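Local coordinates for uncharacterized protein (Bacteroides vulgatus, PDB 4FMR) that is of unknown function but probably binds DNA, pairing an IHF/HU-like DNA-binding domain with an Ig-like domain, at residues N160-G165 with T217-G222. Sequence-based numbering, arbitrary orientation.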
ATOM      1  N   ASN B 160     -15.633   8.853 -23.051  1.00 47.72           N
ATOM      2  CA  ASN B 160     -15.568   8.509 -24.475  1.00 49.09           C
ATOM      3  C   ASN B 160     -14.299   7.712 -24.818  1.00 50.83           C
ATOM      4  O   ASN B 160     -13.586   8.033 -25.767  1.00 51.28           O
ATOM      5  CB  ASN B 160     -15.665   9.783 -25.322  1.00 52.87           C
ATOM      6  CG  ASN B 160     -17.007  10.436 -25.161  1.00 70.20           C
ATOM      7  OD1 ASN B 160     -18.058   9.844 -25.459  1.00 63.60           O
ATOM      8  ND2 ASN B 160     -17.002  11.654 -24.638  1.00 58.72           N
ATOM      9  N   LEU B 161     -14.078   6.631 -24.067  1.00 45.15           N
ATOM     10  CA  LEU B 161     -12.906   5.761 -24.172  1.00 42.92           C
ATOM     11  C   LEU B 161     -13.095   4.609 -25.184  1.00 47.68           C
ATOM     12  O   LEU B 161     -12.107   3.927 -25.461  1.00 47.56           O
ATOM     13  CB  LEU B 161     -12.560   5.170 -22.781  1.00 40.80           C
ATOM     14  CG  LEU B 161     -12.032   6.141 -21.713  1.00 44.16           C
ATOM     15  CD1 LEU B 161     -11.633   5.388 -20.436  1.00 42.76           C
ATOM     16  CD2 LEU B 161     -10.817   6.914 -22.211  1.00 42.47           C
ATOM     17  N   THR B 162     -14.329   4.410 -25.746  1.00 44.12           N
ATOM     18  CA  THR B 162     -14.648   3.330 -26.702  1.00 44.29           C
ATOM     19  C   THR B 162     -13.603   3.261 -27.810  1.00 47.26           C
ATOM     20  O   THR B 162     -13.340   4.268 -28.463  1.00 48.18           O
ATOM     21  CB  THR B 162     -16.063   3.499 -27.312  1.00 48.77           C
ATOM     22  OG1 THR B 162     -17.023   3.608 -26.271  1.00 49.49           O
ATOM     23  CG2 THR B 162     -16.468   2.336 -28.217  1.00 44.58           C
ATOM     24  N   VAL B 163     -13.002   2.081 -28.001  1.00 42.40           N
ATOM     25  CA  VAL B 163     -12.004   1.867 -29.057  1.00 42.58           C
ATOM     26  C   VAL B 163     -12.786   1.549 -30.364  1.00 47.26           C
ATOM     27  O   VAL B 163     -13.488   0.544 -30.437  1.00 46.08           O
ATOM     28  CB  VAL B 163     -10.964   0.778 -28.663  1.00 44.15           C
ATOM     29  CG1 VAL B 163     -10.047   0.444 -29.834  1.00 43.62           C
ATOM     30  CG2 VAL B 163     -10.134   1.219 -27.453  1.00 42.87           C
ATOM     31  N   ALA B 164     -12.736   2.453 -31.338  1.00 46.58           N
ATOM     32  CA  ALA B 164     -13.473   2.298 -32.609  1.00 48.35           C
ATOM     33  C   ALA B 164     -12.727   2.963 -33.755  1.00 53.89           C
ATOM     34  O   ALA B 164     -11.902   3.853 -33.516  1.00 53.26           O
ATOM     35  CB  ALA B 164     -14.879   2.888 -32.491  1.00 49.98           C
ATOM     36  N   GLY B 165     -13.013   2.518 -34.983  1.00 51.07           N
ATOM     37  CA  GLY B 165     -12.370   3.053 -36.173  1.00 51.60           C
ATOM     38  C   GLY B 165     -11.552   2.058 -36.972  1.00 55.99           C
ATOM     39  O   GLY B 165     -11.018   1.085 -36.435  1.00 53.16           O
ATOM     40  N   THR B 217      -8.370   6.270 -30.461  1.00 45.29           N
ATOM     41  CA  THR B 217      -9.658   5.898 -31.035  1.00 46.09           C
ATOM     42  C   THR B 217     -10.183   6.976 -31.977  1.00 51.89           C
ATOM     43  O   THR B 217      -9.785   8.142 -31.877  1.00 52.41           O
ATOM     44  CB  THR B 217     -10.678   5.608 -29.882  1.00 46.98           C
ATOM     45  OG1 THR B 217     -11.881   5.050 -30.413  1.00 45.63           O
ATOM     46  CG2 THR B 217     -10.969   6.831 -28.999  1.00 43.94           C
ATOM     47  N   GLN B 218     -11.099   6.571 -32.885  1.00 48.32           N
ATOM     48  CA  GLN B 218     -11.788   7.473 -33.817  1.00 49.67           C
ATOM     49  C   GLN B 218     -13.258   7.665 -33.366  1.00 57.08           C
ATOM     50  O   GLN B 218     -14.073   8.239 -34.095  1.00 58.30           O
ATOM     51  CB  GLN B 218     -11.701   6.949 -35.257  1.00 51.25           C
ATOM     52  CG  GLN B 218     -10.315   7.117 -35.839  1.00 54.78           C
ATOM     53  CD  GLN B 218     -10.114   6.368 -37.122  1.00 65.47           C
ATOM     54  OE1 GLN B 218      -9.992   5.140 -37.142  1.00 55.16           O
ATOM     55  NE2 GLN B 218      -9.996   7.102 -38.213  1.00 56.73           N
ATOM     56  N   TYR B 219     -13.580   7.181 -32.152  1.00 54.33           N
ATOM     57  CA  TYR B 219     -14.893   7.308 -31.532  1.00 55.63           C
ATOM     58  C   TYR B 219     -15.088   8.745 -31.076  1.00 65.67           C
ATOM     59  O   TYR B 219     -14.290   9.247 -30.279  1.00 64.79           O
ATOM     60  CB  TYR B 219     -15.049   6.319 -30.350  1.00 53.74           C
ATOM     61  CG  TYR B 219     -16.362   6.455 -29.604  1.00 52.96           C
ATOM     62  CD1 TYR B 219     -17.544   5.926 -30.123  1.00 54.99           C
ATOM     63  CD2 TYR B 219     -16.426   7.123 -28.385  1.00 52.55           C
ATOM     64  CE1 TYR B 219     -18.758   6.072 -29.452  1.00 56.39           C
ATOM     65  CE2 TYR B 219     -17.629   7.266 -27.699  1.00 54.00           C
ATOM     66  CZ  TYR B 219     -18.794   6.737 -28.232  1.00 63.64           C
ATOM     67  OH  TYR B 219     -19.976   6.895 -27.543  1.00 65.60           O
ATOM     68  N   ARG B 220     -16.156   9.391 -31.567  1.00 67.84           N
ATOM     69  CA  ARG B 220     -16.531  10.780 -31.275  1.00 70.76           C
ATOM     70  C   ARG B 220     -17.414  10.874 -30.026  1.00 79.05           C
ATOM     71  O   ARG B 220     -18.286  10.015 -29.824  1.00 78.15           O
ATOM     72  CB  ARG B 220     -17.290  11.361 -32.483  1.00 74.06           C
ATOM     73  CG  ARG B 220     -17.490  12.876 -32.445  1.00 84.75           C
ATOM     74  CD  ARG B 220     -18.455  13.362 -33.515  1.00 91.38           C
ATOM     75  NE  ARG B 220     -18.045  12.994 -34.874  1.00 90.29           N
ATOM     76  CZ  ARG B 220     -17.207  13.698 -35.630  1.00 94.66           C
ATOM     77  NH1 ARG B 220     -16.660  14.815 -35.165  1.00 73.84           N
ATOM     78  NH2 ARG B 220     -16.903  13.284 -36.856  1.00 77.30           N
ATOM     79  N   GLY B 221     -17.219  11.952 -29.252  1.00 79.27           N
ATOM     80  CA  GLY B 221     -17.993  12.267 -28.051  1.00 80.74           C
ATOM     81  C   GLY B 221     -19.496  12.145 -28.247  1.00 89.68           C
ATOM     82  O   GLY B 221     -20.073  12.819 -29.114  1.00 91.97           O
ATOM     83  N   GLY B 222     -20.104  11.239 -27.472  1.00 86.50           N
ATOM     84  CA  GLY B 222     -21.530  10.931 -27.507  1.00 87.75           C
ATOM     85  C   GLY B 222     -21.960  10.365 -28.844  1.00 94.15           C
ATOM     86  O   GLY B 222     -21.299   9.470 -29.391  1.00 92.51           O
TER
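One hydroxyl, T217 OG1, takes part in three hydrogen bonds, two of them to the other segment and one that closes an ST turn within its own, at one end of the Ig-like (DUF4469) domain. The loop 160-165 follows strand 153-159 of one sheet, and 217-222 begins on the last residue of strand 209-217 of the other and runs on into the loop before strand 231-240, so the contact joins the two sheets of the fold. With OG1 anti to its own backbone N (chi1 -171°), the T217 hydroxyl gives its proton to T162 O at 2.6 Å, in the carbonyl plane and on a lone pair. It accepts in turn from A164 N at 2.9 Å and, less closely, from Y219 N. Next to this hydroxyl Q218 N bonds to A164 O at 2.9 Å, the donor lying above the carbonyl plane. The Q218 side chain runs out extended, CG beside its backbone N; its OE1 rests 3.3 Å from G165 CA and accepts from the backbone N of D167. G165, with positive phi and no side chain, lets OE1 lie this close. Y219, its CG anti to the backbone N, lays its ring against T162: T162 CB sits over one face, 3.8 Å from the ring centroid, in a CH-pi contact offset toward the rim. A164 CB packs on Y219 CB, while N160 CB lies at the ring edge in its plane, the amide plane turned 40° from the ring. N160 ND2 is held by K130 O, which helps fix the amide's rotation. Its OD1, 3.4 Å from Y219 CE2, accepts a nearly straight bond from G222 N at 3.2 Å, with the donor 45° out of the amide plane.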